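Local coordinates for protein fuculose-1-phosphate aldolase (Glaciozyma antarctica, PDB 4XXF) that binds a zinc ion as a class II aldolase of AraD-like fold, assembled from four chains, at residues 8-13 against 236-241; 33-38 against 246-251; 115-120 against 176-181; 133-138 against 222-227. One frame throughout, in Å; residues are numbered along the deposited sequence. Where two conformers were deposited one is given.

Contact 1: 8-13 against 236-241; sequences KPPTFA and AGYFQA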
loop_
_atom_site.group_PDB
_atom_site.type_symbol
_atom_site.label_atom_id
_atom_site.label_comp_id
_atom_site.label_asym_id
_atom_site.label_seq_id
_atom_site.Cartn_x
_atom_site.Cartn_y
_atom_site.Cartn_z
ATOM N N LYS A 8 -22.338 -20.405 10.343
ATOM C CA LYS A 8 -21.854 -21.474 11.208
ATOM C C LYS A 8 -20.950 -22.400 10.420
ATOM O O LYS A 8 -21.089 -22.503 9.203
ATOM C CB LYS A 8 -23.019 -22.280 11.795
ATOM C CG LYS A 8 -24.065 -21.477 12.556
ATOM C CD LYS A 8 -25.269 -22.355 12.891
ATOM C CE LYS A 8 -26.467 -21.520 13.323
ATOM N NZ LYS A 8 -27.736 -22.306 13.338
ATOM N N PRO A 9 -20.030 -23.094 11.106
ATOM C CA PRO A 9 -19.184 -24.081 10.430
ATOM C C PRO A 9 -20.018 -25.220 9.847
ATOM O O PRO A 9 -21.149 -25.434 10.287
ATOM C CB PRO A 9 -18.270 -24.599 11.551
ATOM C CG PRO A 9 -18.336 -23.570 12.620
ATOM C CD PRO A 9 -19.696 -22.958 12.536
ATOM N N PRO A 10 -19.471 -25.954 8.871
ATOM C CA PRO A 10 -20.188 -27.142 8.389
ATOM C C PRO A 10 -20.304 -28.219 9.471
ATOM O O PRO A 10 -19.567 -28.181 10.453
ATOM C CB PRO A 10 -19.322 -27.630 7.224
ATOM C CG PRO A 10 -17.967 -27.079 7.506
ATOM C CD PRO A 10 -18.186 -25.758 8.177
ATOM N N THR A 11 -21.239 -29.148 9.304
ATOM C CA THR A 11 -21.367 -30.273 10.228
ATOM C C THR A 11 -20.194 -31.223 10.005
ATOM O O THR A 11 -19.730 -31.381 8.878
ATOM C CB THR A 11 -22.705 -31.019 10.039
ATOM O OG1 THR A 11 -23.784 -30.080 10.115
ATOM C CG2 THR A 11 -22.892 -32.075 11.115
ATOM N N PHE A 12 -19.709 -31.849 11.075
ATOM C CA PHE A 12 -18.596 -32.782 10.959
ATOM C C PHE A 12 -19.019 -34.197 11.305
ATOM O O PHE A 12 -19.574 -34.456 12.377
ATOM C CB PHE A 12 -17.442 -32.350 11.856
ATOM C CG PHE A 12 -17.002 -30.934 11.625
ATOM C CD1 PHE A 12 -16.410 -30.570 10.427
ATOM C CD2 PHE A 12 -17.184 -29.969 12.604
ATOM C CE1 PHE A 12 -16.003 -29.260 10.209
ATOM C CE2 PHE A 12 -16.775 -28.662 12.388
ATOM C CZ PHE A 12 -16.183 -28.314 11.194
ATOM N N ALA A 13 -18.746 -35.127 10.395
ATOM C CA ALA A 13 -19.185 -36.507 10.569
ATOM C C ALA A 13 -18.421 -37.232 11.674
ATOM O O ALA A 13 -19.000 -37.992 12.453
ATOM C CB ALA A 13 -19.053 -37.259 9.253
ATOM N N ALA A 236 -22.304 -13.517 13.664
ATOM C CA ALA A 236 -21.968 -12.386 12.800
ATOM C C ALA A 236 -20.477 -12.347 12.487
ATOM O O ALA A 236 -20.084 -12.032 11.365
ATOM C CB ALA A 236 -22.402 -11.071 13.434
ATOM N N GLY A 237 -19.650 -12.682 13.472
ATOM C CA GLY A 237 -18.218 -12.757 13.248
ATOM C C GLY A 237 -17.854 -13.793 12.209
ATOM O O GLY A 237 -17.053 -13.536 11.311
ATOM N N TYR A 238 -18.468 -14.969 12.329
ATOM C CA TYR A 238 -18.252 -16.036 11.364
ATOM C C TYR A 238 -18.549 -15.534 9.946
ATOM O O TYR A 238 -17.760 -15.709 9.014
ATOM C CB TYR A 238 -19.129 -17.257 11.706
ATOM C CG TYR A 238 -18.700 -18.501 10.970
ATOM C CD1 TYR A 238 -19.141 -18.766 9.679
ATOM C CD2 TYR A 238 -17.802 -19.377 11.549
ATOM C CE1 TYR A 238 -18.710 -19.893 8.994
ATOM C CE2 TYR A 238 -17.365 -20.495 10.879
ATOM C CZ TYR A 238 -17.813 -20.747 9.607
ATOM O OH TYR A 238 -17.342 -21.870 8.963
ATOM N N PHE A 239 -19.696 -14.889 9.786
ATOM C CA PHE A 239 -20.110 -14.419 8.468
ATOM C C PHE A 239 -19.212 -13.280 7.961
ATOM O O PHE A 239 -18.842 -13.232 6.777
ATOM C CB PHE A 239 -21.574 -13.974 8.524
ATOM C CG PHE A 239 -22.202 -13.761 7.178
ATOM C CD1 PHE A 239 -22.386 -14.824 6.309
ATOM C CD2 PHE A 239 -22.647 -12.508 6.796
ATOM C CE1 PHE A 239 -22.978 -14.631 5.068
ATOM C CE2 PHE A 239 -23.242 -12.312 5.556
ATOM C CZ PHE A 239 -23.409 -13.381 4.700
ATOM N N GLN A 240 -18.840 -12.369 8.850
ATOM C CA GLN A 240 -18.016 -11.232 8.450
ATOM C C GLN A 240 -16.609 -11.660 7.986
ATOM O O GLN A 240 -16.006 -10.983 7.150
ATOM C CB GLN A 240 -17.937 -10.214 9.595
ATOM C CG GLN A 240 -19.204 -9.364 9.736
ATOM C CD GLN A 240 -19.279 -8.583 11.042
ATOM O OE1 GLN A 240 -19.332 -9.161 12.132
ATOM N NE2 GLN A 240 -19.292 -7.264 10.938
ATOM N N ALA A 241 -16.111 -12.791 8.484
ATOM C CA ALA A 241 -14.824 -13.323 8.039
ATOM C C ALA A 241 -14.924 -14.036 6.697
ATOM O O ALA A 241 -13.906 -14.215 6.027
ATOM C CB ALA A 241 -14.255 -14.294 9.074
#
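The phenol oxygen of Tyr-238 is lodged among proline carbons: Pro-9 CA lies 3.2 Å from OH, with Pro-9 CB at 3.9 Å and Pro-10 CD at 4.1 Å also beside this OH. It illustrates how an aromatic side chain can meet an extended, proline-rich loop mainly by shape. The ring behind the hydroxyl lies under the backbone of the loop. Lys-8 C sits 3.6 Å above one face, displaced toward the rim, and Pro-9 N follows it over the same face, so the Lys-8 to Pro-9 peptide bond rests on the aromatic carbons. Over that face too, Lys-8 O lies on the CE1 side, 3.5 Å from CE1, and Pro-9 CG on the CE2 side, 3.7 Å from CE2. Tyr-238 reaches this far because CG stands anti to its own backbone N (chi1 -165°), carrying the ring off the helix toward the loop. The loop is extended here, Pro-9 and Pro-10 both holding polyproline II torsions, which probably limits its flexibility; Lys-8 sends its side chain away, which leaves its main chain for the tyrosine. Further along, Pro-10 O lies over the centre of the Phe-12 ring. Tyr-238 also packs on Thr-189 and on Asp-191 at the start of helix 190-213, while Phe-239 makes an edge-to-face pair with Phe-62 of the second subunit. The loop meets helix 234-256 through Tyr-238 and then leads away from it to the start of helix 15-36, where Pro-10 and Phe-12 meet Trp-21.

Contact 2: 33-38 against 246-251; sequences FANEGF and QVIEHL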
loop_
_atom_site.group_PDB
_atom_site.type_symbol
_atom_site.label_atom_id
_atom_site.label_comp_id
_atom_site.label_asym_id
_atom_site.label_seq_id
_atom_site.Cartn_x
_atom_site.Cartn_y
_atom_site.Cartn_z
ATOM N N PHE A 33 -3.566 -13.599 7.371
ATOM C CA PHE A 33 -2.723 -12.639 8.098
ATOM C C PHE A 33 -1.525 -12.210 7.255
ATOM O O PHE A 33 -1.219 -11.020 7.188
ATOM C CB PHE A 33 -2.267 -13.221 9.442
ATOM C CG PHE A 33 -3.251 -13.003 10.568
ATOM C CD1 PHE A 33 -4.605 -13.267 10.394
ATOM C CD2 PHE A 33 -2.825 -12.534 11.799
ATOM C CE1 PHE A 33 -5.528 -13.071 11.439
ATOM C CE2 PHE A 33 -3.726 -12.329 12.838
ATOM C CZ PHE A 33 -5.086 -12.610 12.667
ATOM N N ALA A 34 -0.887 -13.144 6.563
ATOM C CA ALA A 34 0.216 -12.769 5.676
ATOM C C ALA A 34 -0.279 -11.924 4.516
ATOM O O ALA A 34 0.368 -10.937 4.145
ATOM C CB ALA A 34 0.932 -13.987 5.156
ATOM N N ASN A 35 -1.420 -12.280 3.933
ATOM C CA ASN A 35 -1.926 -11.555 2.772
ATOM C C ASN A 35 -2.339 -10.124 3.115
ATOM O O ASN A 35 -2.224 -9.224 2.281
ATOM C CB ASN A 35 -3.098 -12.325 2.157
ATOM C CG ASN A 35 -3.455 -11.833 0.789
ATOM O OD1 ASN A 35 -2.664 -11.965 -0.156
ATOM N ND2 ASN A 35 -4.656 -11.294 0.656
ATOM N N GLU A 36 -2.820 -9.928 4.343
ATOM C CA GLU A 36 -3.179 -8.600 4.848
ATOM C C GLU A 36 -1.965 -7.812 5.337
ATOM O O GLU A 36 -2.075 -6.619 5.642
ATOM C CB GLU A 36 -4.194 -8.720 5.992
ATOM C CG GLU A 36 -5.531 -9.335 5.584
ATOM C CD GLU A 36 -6.332 -8.474 4.633
ATOM O OE1 GLU A 36 -6.282 -7.226 4.737
ATOM O OE2 GLU A 36 -7.036 -9.037 3.769
ATOM N N GLY A 37 -0.816 -8.473 5.441
ATOM C CA GLY A 37 0.379 -7.831 5.967
ATOM C C GLY A 37 0.379 -7.636 7.471
ATOM O O GLY A 37 1.074 -6.747 7.973
ATOM N N PHE A 38 -0.364 -8.470 8.197
ATOM C CA PHE A 38 -0.493 -8.340 9.645
ATOM C C PHE A 38 0.708 -8.888 10.393
ATOM O O PHE A 38 0.824 -8.693 11.604
ATOM C CB PHE A 38 -1.729 -9.085 10.165
ATOM C CG PHE A 38 -3.049 -8.495 9.743
ATOM C CD1 PHE A 38 -3.166 -7.208 9.230
ATOM C CD2 PHE A 38 -4.195 -9.255 9.893
ATOM C CE1 PHE A 38 -4.422 -6.707 8.859
ATOM C CE2 PHE A 38 -5.434 -8.767 9.526
ATOM C CZ PHE A 38 -5.548 -7.497 9.011
ATOM N N GLN A 246 -12.884 -17.102 1.527
ATOM C CA GLN A 246 -13.152 -17.409 0.127
ATOM C C GLN A 246 -11.981 -16.987 -0.749
ATOM O O GLN A 246 -11.514 -17.751 -1.591
ATOM C CB GLN A 246 -14.410 -16.703 -0.365
ATOM C CG GLN A 246 -15.712 -17.120 0.290
ATOM C CD GLN A 246 -16.757 -16.027 0.157
ATOM O OE1 GLN A 246 -16.731 -15.241 -0.791
ATOM N NE2 GLN A 246 -17.684 -15.965 1.104
ATOM N N VAL A 247 -11.499 -15.769 -0.532
ATOM C CA VAL A 247 -10.445 -15.224 -1.376
ATOM C C VAL A 247 -9.123 -15.951 -1.161
ATOM O O VAL A 247 -8.446 -16.294 -2.134
ATOM C CB VAL A 247 -10.270 -13.700 -1.144
ATOM C CG1 VAL A 247 -9.009 -13.174 -1.857
ATOM C CG2 VAL A 247 -11.502 -12.955 -1.660
ATOM N N ILE A 248 -8.744 -16.211 0.084
ATOM C CA ILE A 248 -7.434 -16.816 0.282
ATOM C C ILE A 248 -7.397 -18.251 -0.278
ATOM O O ILE A 248 -6.352 -18.707 -0.765
ATOM C CB ILE A 248 -7.003 -16.790 1.778
ATOM C CG1 ILE A 248 -5.475 -16.907 1.903
ATOM C CG2 ILE A 248 -7.706 -17.863 2.587
ATOM C CD1 ILE A 248 -4.693 -15.717 1.326
ATOM N N GLU A 249 -8.525 -18.953 -0.226
ATOM C CA GLU A 249 -8.592 -20.285 -0.817
ATOM C C GLU A 249 -8.412 -20.212 -2.328
ATOM O O GLU A 249 -7.669 -21.011 -2.913
ATOM C CB GLU A 249 -9.915 -20.955 -0.457
ATOM C CG GLU A 249 -10.040 -22.400 -0.939
ATOM C CD GLU A 249 -11.296 -23.068 -0.410
ATOM O OE1 GLU A 249 -12.132 -23.489 -1.233
ATOM O OE2 GLU A 249 -11.445 -23.180 0.832
ATOM N N HIS A 250 -9.067 -19.236 -2.955
ATOM C CA HIS A 250 -8.923 -19.028 -4.395
ATOM C C HIS A 250 -7.472 -18.714 -4.763
ATOM O O HIS A 250 -6.938 -19.270 -5.720
ATOM C CB HIS A 250 -9.852 -17.905 -4.847
ATOM C CG HIS A 250 -9.710 -17.546 -6.290
ATOM N ND1 HIS A 250 -10.148 -18.361 -7.311
ATOM C CD2 HIS A 250 -9.182 -16.449 -6.882
ATOM C CE1 HIS A 250 -9.897 -17.780 -8.472
ATOM N NE2 HIS A 250 -9.306 -16.622 -8.240
ATOM N N LEU A 251 -6.818 -17.851 -3.994
ATOM C CA LEU A 251 -5.468 -17.402 -4.342
ATOM C C LEU A 251 -4.385 -18.436 -4.064
ATOM O O LEU A 251 -3.458 -18.606 -4.849
ATOM C CB LEU A 251 -5.118 -16.116 -3.589
ATOM C CG LEU A 251 -5.972 -14.891 -3.906
ATOM C CD1 LEU A 251 -5.571 -13.737 -2.993
ATOM C CD2 LEU A 251 -5.869 -14.493 -5.370
#
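The flat group at this helix contact is the carboxamide of Asn-35, approached from one side of its plane by Ile-248 and Leu-251. Ile-248 CD1 stands well off that plane, 4.1 Å from Asn-35 CG, and Leu-251 CD1 lies on the same side, a looser 4.4 Å from Asn-35 OD1. Behind this point the Phe-38 ring stands nearly upright on the Phe-33 ring, its CD2 over the centre of that face, and Glu-36 CB covers the centre of one face of Phe-38, 3.4 Å above it. The closest approach between the segments is aliphatic, with Asn-35 CB 3.8 Å from Ile-248 CD1. Asn-35, with CG anti to the backbone N (chi1 -166°), and Ile-248 point in opposite senses and lie alongside one another. Just beyond, helix 15-36 ends in a Schellman motif: Gly-37 takes a positive phi of 75°, Phe-38 N bonds Phe-33 O at 2.9 Å, and Gly-37 N bonds Ala-34 O. Ile-248 packs further on Ala-28, Arg-31 and Ile-32 of the same helix, whereas Gln-246 bonds the backbone of Gly-63 and Ala-65 of the second subunit. Chemically the meeting is van der Waals contact between methyl groups of Ile-248 and Leu-251 and the CB and one face of the Asn-35 carboxamide. A polar residue near the helix end therefore contributes carbon surface to the interface, and its amide makes no polar bond to 246-251.

Contact 3: 115-120 against 176-181; sequences ICHSHS and IILQNH. With ZN (zinc ion), chain B.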
loop_
_atom_site.group_PDB
_atom_site.type_symbol
_atom_site.label_atom_id
_atom_site.label_comp_id
_atom_site.label_asym_id
_atom_site.label_seq_id
_atom_site.Cartn_x
_atom_site.Cartn_y
_atom_site.Cartn_z
ATOM N N ILE A 115 -7.584 -18.333 19.025
ATOM C CA ILE A 115 -7.004 -17.072 19.479
ATOM C C ILE A 115 -6.022 -16.589 18.429
ATOM O O ILE A 115 -5.242 -17.381 17.906
ATOM C CB ILE A 115 -6.303 -17.243 20.861
ATOM C CG1 ILE A 115 -7.281 -17.785 21.912
ATOM C CG2 ILE A 115 -5.659 -15.936 21.315
ATOM C CD1 ILE A 115 -6.636 -18.087 23.238
ATOM N N CYS A 116 -6.074 -15.288 18.124
ATOM C CA CYS A 116 -5.179 -14.661 17.144
ATOM C C CYS A 116 -4.366 -13.548 17.757
ATOM O O CYS A 116 -4.912 -12.666 18.411
ATOM C CB CYS A 116 -5.957 -14.059 15.970
ATOM S SG CYS A 116 -7.008 -15.167 15.043
ATOM N N HIS A 117 -3.066 -13.564 17.497
ATOM C CA HIS A 117 -2.199 -12.480 17.897
ATOM C C HIS A 117 -1.105 -12.271 16.857
ATOM O O HIS A 117 -0.490 -13.219 16.390
ATOM C CB HIS A 117 -1.578 -12.773 19.256
ATOM C CG HIS A 117 -0.537 -11.784 19.662
ATOM N ND1 HIS A 117 -0.822 -10.455 19.902
ATOM C CD2 HIS A 117 0.793 -11.925 19.858
ATOM C CE1 HIS A 117 0.290 -9.824 20.242
ATOM N NE2 HIS A 117 1.290 -10.693 20.212
ATOM N N SER A 118 -0.866 -11.017 16.499
ATOM C CA SER A 118 0.185 -10.673 15.559
ATOM C C SER A 118 0.531 -9.223 15.787
ATOM O O SER A 118 -0.311 -8.454 16.257
ATOM C CB SER A 118 -0.284 -10.905 14.119
ATOM O OG SER A 118 0.787 -10.856 13.196
ATOM N N HIS A 119 1.766 -8.841 15.476
ATOM C CA HIS A 119 2.216 -7.472 15.708
ATOM C C HIS A 119 1.947 -6.617 14.480
ATOM O O HIS A 119 2.858 -6.140 13.817
ATOM C CB HIS A 119 3.689 -7.470 16.088
ATOM C CG HIS A 119 3.960 -8.138 17.401
ATOM N ND1 HIS A 119 5.201 -8.125 18.000
ATOM C CD2 HIS A 119 3.147 -8.837 18.229
ATOM C CE1 HIS A 119 5.141 -8.796 19.138
ATOM N NE2 HIS A 119 3.905 -9.227 19.306
ATOM N N SER A 120 0.670 -6.439 14.195
ATOM C CA SER A 120 0.213 -5.693 13.031
ATOM C C SER A 120 0.451 -4.207 13.225
ATOM O O SER A 120 0.418 -3.701 14.348
ATOM C CB SER A 120 -1.264 -5.982 12.764
ATOM O OG SER A 120 -2.043 -5.798 13.950
ATOM N N ILE A 176 -8.577 -7.601 22.932
ATOM C CA ILE A 176 -7.858 -6.756 23.866
ATOM C C ILE A 176 -6.759 -5.995 23.120
ATOM O O ILE A 176 -6.077 -6.523 22.227
ATOM C CB ILE A 176 -7.274 -7.579 25.058
ATOM C CG1 ILE A 176 -6.588 -6.660 26.076
ATOM C CG2 ILE A 176 -6.317 -8.675 24.562
ATOM C CD1 ILE A 176 -6.341 -7.324 27.432
ATOM N N ILE A 177 -6.632 -4.722 23.467
ATOM C CA ILE A 177 -5.516 -3.899 23.022
ATOM C C ILE A 177 -4.471 -3.944 24.117
ATOM O O ILE A 177 -4.732 -3.548 25.250
ATOM C CB ILE A 177 -5.963 -2.459 22.735
ATOM C CG1 ILE A 177 -7.045 -2.482 21.652
ATOM C CG2 ILE A 177 -4.777 -1.593 22.330
ATOM C CD1 ILE A 177 -7.563 -1.121 21.251
ATOM N N LEU A 178 -3.306 -4.489 23.774
ATOM C CA LEU A 178 -2.205 -4.642 24.710
ATOM C C LEU A 178 -1.264 -3.463 24.548
ATOM O O LEU A 178 -0.600 -3.340 23.523
ATOM C CB LEU A 178 -1.479 -5.960 24.457
ATOM C CG LEU A 178 -2.363 -7.210 24.477
ATOM C CD1 LEU A 178 -1.609 -8.389 23.870
ATOM C CD2 LEU A 178 -2.820 -7.528 25.897
ATOM N N GLN A 179 -1.216 -2.595 25.548
ATOM C CA GLN A 179 -0.431 -1.373 25.425
ATOM C C GLN A 179 1.029 -1.682 25.079
ATOM O O GLN A 179 1.638 -2.605 25.645
ATOM C CB GLN A 179 -0.510 -0.557 26.715
ATOM C CG GLN A 179 0.124 0.809 26.622
ATOM C CD GLN A 179 0.038 1.538 27.933
ATOM O OE1 GLN A 179 -1.055 1.807 28.433
ATOM N NE2 GLN A 179 1.184 1.850 28.509
ATOM N N ASN A 180 1.556 -0.919 24.121
ATOM C CA ASN A 180 2.938 -1.050 23.660
ATOM C C ASN A 180 3.239 -2.411 23.057
ATOM O O ASN A 180 4.375 -2.871 23.113
ATOM C CB ASN A 180 3.938 -0.800 24.796
ATOM C CG ASN A 180 3.704 0.517 25.518
ATOM O OD1 ASN A 180 3.414 0.527 26.721
ATOM N ND2 ASN A 180 3.844 1.629 24.804
ATOM N N HIS A 181 2.237 -3.056 22.482
ATOM C CA HIS A 181 2.406 -4.433 22.049
ATOM C C HIS A 181 1.598 -4.668 20.783
ATOM O O HIS A 181 2.173 -4.860 19.701
ATOM C CB HIS A 181 2.006 -5.377 23.192
ATOM C CG HIS A 181 2.262 -6.825 22.921
ATOM N ND1 HIS A 181 2.029 -7.802 23.865
ATOM C CD2 HIS A 181 2.733 -7.467 21.825
ATOM C CE1 HIS A 181 2.339 -8.985 23.362
ATOM N NE2 HIS A 181 2.775 -8.808 22.125
HETATM ZN ZN ZN B . 3.253 -10.434 20.897
HETATM O O HOH W 1 5.058 -10.590 21.806
HETATM O O HOH W 2 4.022 -12.146 19.810
HETATM O O HOH W 3 2.780 -11.875 22.480
#
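His-117, His-119 and His-181 converge on one zinc ion, each through NE2 at 2.1 Å from the metal, and this is the dense half of the contact. His-117 NE2, His-119 NE2 and His-181 NE2 stand 3.1 Å from one another, a closeness imposed by the shared metal and involving no hydrogen bonds among them. Their rings are turned sharply apart, with the plane of His-181 at 81° to that of His-117 and at 88° to that of His-119. His-119 NE2 comes in at the edge of the His-181 ring, near its plane. His-117 and His-181 both carry CG anti to the backbone N, whereas His-119, with chi1 -66°, takes CG anti to the carbonyl carbon; different torsions thus deliver three rings from two segments to one point. Second-shell bonds hold the far nitrogens: His-117 ND1 pairs with Leu-183 O, and His-119 ND1 with Asp-139 OD1 of the third subunit. Looser packing comes from Leu-178, whose CD1 is 4.3 Å from His-117 CE1. The other half of the zinc sphere is water. Three molecules, the nearest at 2.0 Å from the metal, each lie across from one histidine, completing an octahedron with the protein ligands on a single face. Strands 114-118 and 175-178 are separated in the sheet by strand 182-187, so the metal bridges their ends beside a subunit boundary. A His-X-His pair joined by a distant third histidine is characteristic of the zinc site of class II aldolases in the AraD-like family.

Contact 4: 133-138 against 222-227; sequences LAITTQ and PQAAFT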
loop_
_atom_site.group_PDB
_atom_site.type_symbol
_atom_site.label_atom_id
_atom_site.label_comp_id
_atom_site.label_asym_id
_atom_site.label_seq_id
_atom_site.Cartn_x
_atom_site.Cartn_y
_atom_site.Cartn_z
ATOM N N LEU A 133 -10.240 1.990 22.379
ATOM C CA LEU A 133 -10.726 2.139 21.018
ATOM C C LEU A 133 -11.965 3.034 21.023
ATOM O O LEU A 133 -12.930 2.756 21.744
ATOM C CB LEU A 133 -11.062 0.781 20.424
ATOM C CG LEU A 133 -11.357 0.784 18.930
ATOM C CD1 LEU A 133 -10.053 0.866 18.139
ATOM C CD2 LEU A 133 -12.185 -0.446 18.540
ATOM N N ALA A 134 -11.948 4.106 20.239
ATOM C CA ALA A 134 -13.126 4.967 20.132
ATOM C C ALA A 134 -14.164 4.335 19.207
ATOM O O ALA A 134 -13.826 3.787 18.160
ATOM C CB ALA A 134 -12.734 6.355 19.635
ATOM N N ILE A 135 -15.432 4.406 19.589
ATOM C CA ILE A 135 -16.491 3.813 18.786
ATOM C C ILE A 135 -17.075 4.912 17.889
ATOM O O ILE A 135 -18.030 5.608 18.251
ATOM C CB ILE A 135 -17.565 3.139 19.672
ATOM C CG1 ILE A 135 -16.905 2.149 20.650
ATOM C CG2 ILE A 135 -18.608 2.437 18.805
ATOM C CD1 ILE A 135 -16.054 1.056 19.999
ATOM N N THR A 136 -16.453 5.064 16.721
ATOM C CA THR A 136 -16.705 6.195 15.826
ATOM C C THR A 136 -17.174 5.785 14.424
ATOM O O THR A 136 -17.418 6.644 13.580
ATOM C CB THR A 136 -15.445 7.033 15.649
ATOM O OG1 THR A 136 -14.421 6.182 15.131
ATOM C CG2 THR A 136 -14.986 7.614 16.984
ATOM N N THR A 137 -17.274 4.481 14.169
ATOM C CA THR A 137 -17.755 3.982 12.881
ATOM C C THR A 137 -18.717 2.832 13.100
ATOM O O THR A 137 -18.691 2.170 14.140
ATOM C CB THR A 137 -16.620 3.475 11.975
ATOM O OG1 THR A 137 -16.059 2.293 12.555
ATOM C CG2 THR A 137 -15.541 4.536 11.797
ATOM N N GLN A 138 -19.562 2.574 12.111
ATOM C CA GLN A 138 -20.471 1.443 12.203
ATOM C C GLN A 138 -19.695 0.147 12.439
ATOM O O GLN A 138 -20.043 -0.645 13.316
ATOM C CB GLN A 138 -21.306 1.351 10.938
ATOM C CG GLN A 138 -22.263 0.193 10.934
ATOM C CD GLN A 138 -23.194 0.236 9.749
ATOM O OE1 GLN A 138 -23.826 1.256 9.483
ATOM N NE2 GLN A 138 -23.268 -0.870 9.012
ATOM N N PRO A 222 -26.739 4.704 22.318
ATOM C CA PRO A 222 -27.848 3.821 21.921
ATOM C C PRO A 222 -27.667 3.252 20.511
ATOM O O PRO A 222 -27.957 2.074 20.272
ATOM C CB PRO A 222 -29.065 4.742 21.988
ATOM C CG PRO A 222 -28.691 5.765 23.009
ATOM C CD PRO A 222 -27.235 6.019 22.763
ATOM N N GLN A 223 -27.177 4.069 19.580
ATOM C CA GLN A 223 -26.928 3.607 18.226
ATOM C C GLN A 223 -25.812 2.557 18.199
ATOM O O GLN A 223 -25.888 1.578 17.454
ATOM C CB GLN A 223 -26.590 4.797 17.323
ATOM C CG GLN A 223 -27.791 5.681 16.962
ATOM C CD GLN A 223 -28.447 6.347 18.169
ATOM O OE1 GLN A 223 -27.810 6.560 19.200
ATOM N NE2 GLN A 223 -29.730 6.663 18.043
ATOM N N ALA A 224 -24.777 2.762 19.017
ATOM C CA ALA A 224 -23.675 1.798 19.078
ATOM C C ALA A 224 -24.164 0.446 19.598
ATOM O O ALA A 224 -23.790 -0.601 19.069
ATOM C CB ALA A 224 -22.535 2.325 19.947
ATOM N N ALA A 225 -25.000 0.470 20.637
ATOM C CA ALA A 225 -25.573 -0.747 21.206
ATOM C C ALA A 225 -26.437 -1.471 20.182
ATOM O O ALA A 225 -26.403 -2.690 20.075
ATOM C CB ALA A 225 -26.394 -0.411 22.458
ATOM N N PHE A 226 -27.218 -0.707 19.431
ATOM C CA PHE A 226 -28.073 -1.284 18.404
ATOM C C PHE A 226 -27.243 -2.024 17.356
ATOM O O PHE A 226 -27.547 -3.159 16.981
ATOM C CB PHE A 226 -28.914 -0.186 17.745
ATOM C CG PHE A 226 -29.781 -0.683 16.627
ATOM C CD1 PHE A 226 -31.035 -1.198 16.889
ATOM C CD2 PHE A 226 -29.339 -0.637 15.314
ATOM C CE1 PHE A 226 -31.841 -1.659 15.865
ATOM C CE2 PHE A 226 -30.141 -1.096 14.282
ATOM C CZ PHE A 226 -31.389 -1.606 14.558
ATOM N N THR A 227 -26.177 -1.375 16.903
ATOM C CA THR A 227 -25.337 -1.945 15.862
ATOM C C THR A 227 -24.543 -3.153 16.386
ATOM O O THR A 227 -24.330 -4.123 15.651
ATOM C CB THR A 227 -24.403 -0.863 15.281
ATOM O OG1 THR A 227 -25.195 0.239 14.817
ATOM C CG2 THR A 227 -23.609 -1.405 14.106
#
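Ile-135 and Gln-138 lie on an irregular loop that passes one side of helix 221-231, the CA of Gln-138 coming 7.0 Å from that of Thr-227 and Ile-135 CA 7.5 Å from Ala-224 CA. Such close spacing suits the small side chains the helix presents. Ile-135 uses its CG2 branch, 4.1 Å from Ala-224 CB, while its backbone bonds that of Ile-219 just before the helix. At the other end, Thr-227 CG2 sits 3.7 Å from Gln-138 O and 3.8 Å from Gln-138 CG, the two side chains meeting at about a right angle. In this class II aldolase fold the loop links helix 121-127 to strand 147-150 and reaches a subunit boundary, where Gln-138 packs on His-181 of the second subunit; the nearest atom of its side chain is about 4 Å from a bound zinc ion, beyond bonding distance. With chi1 -56°, Thr-227 OG1 turns back into the helix and donates to Gln-223 O at 3.0 Å, tilted 30° from the carbonyl plane, while CG2, anti to the backbone N, faces the loop. Thr-227 N binds the same oxygen from the opposite face. Ala-224 also touches Tyr-144, and Thr-227 touches Cys-141.

The first segments of contacts 1 and 2 come first along the chain and their partners last, both on helix 234-256, so the C-terminal helix packs against both the N-terminal loop and helix 15-36; contacts 3 and 4 are nested between. Contacts 1 and 2 have centres 18 Å apart. Contact 2 touches contact 3 through a hydrogen bond between Phe-38 O and Ser-118 OG and the packing of Phe-33 on Cys-116 and Ser-118 of the central sheet. Contacts 3 and 4 interleave along the chain and meet through Ile-177 and Leu-133, although their centres are 22 Å apart. Contact 4 also reaches the zinc site of a neighbouring subunit, consistent with that site lying at a subunit boundary.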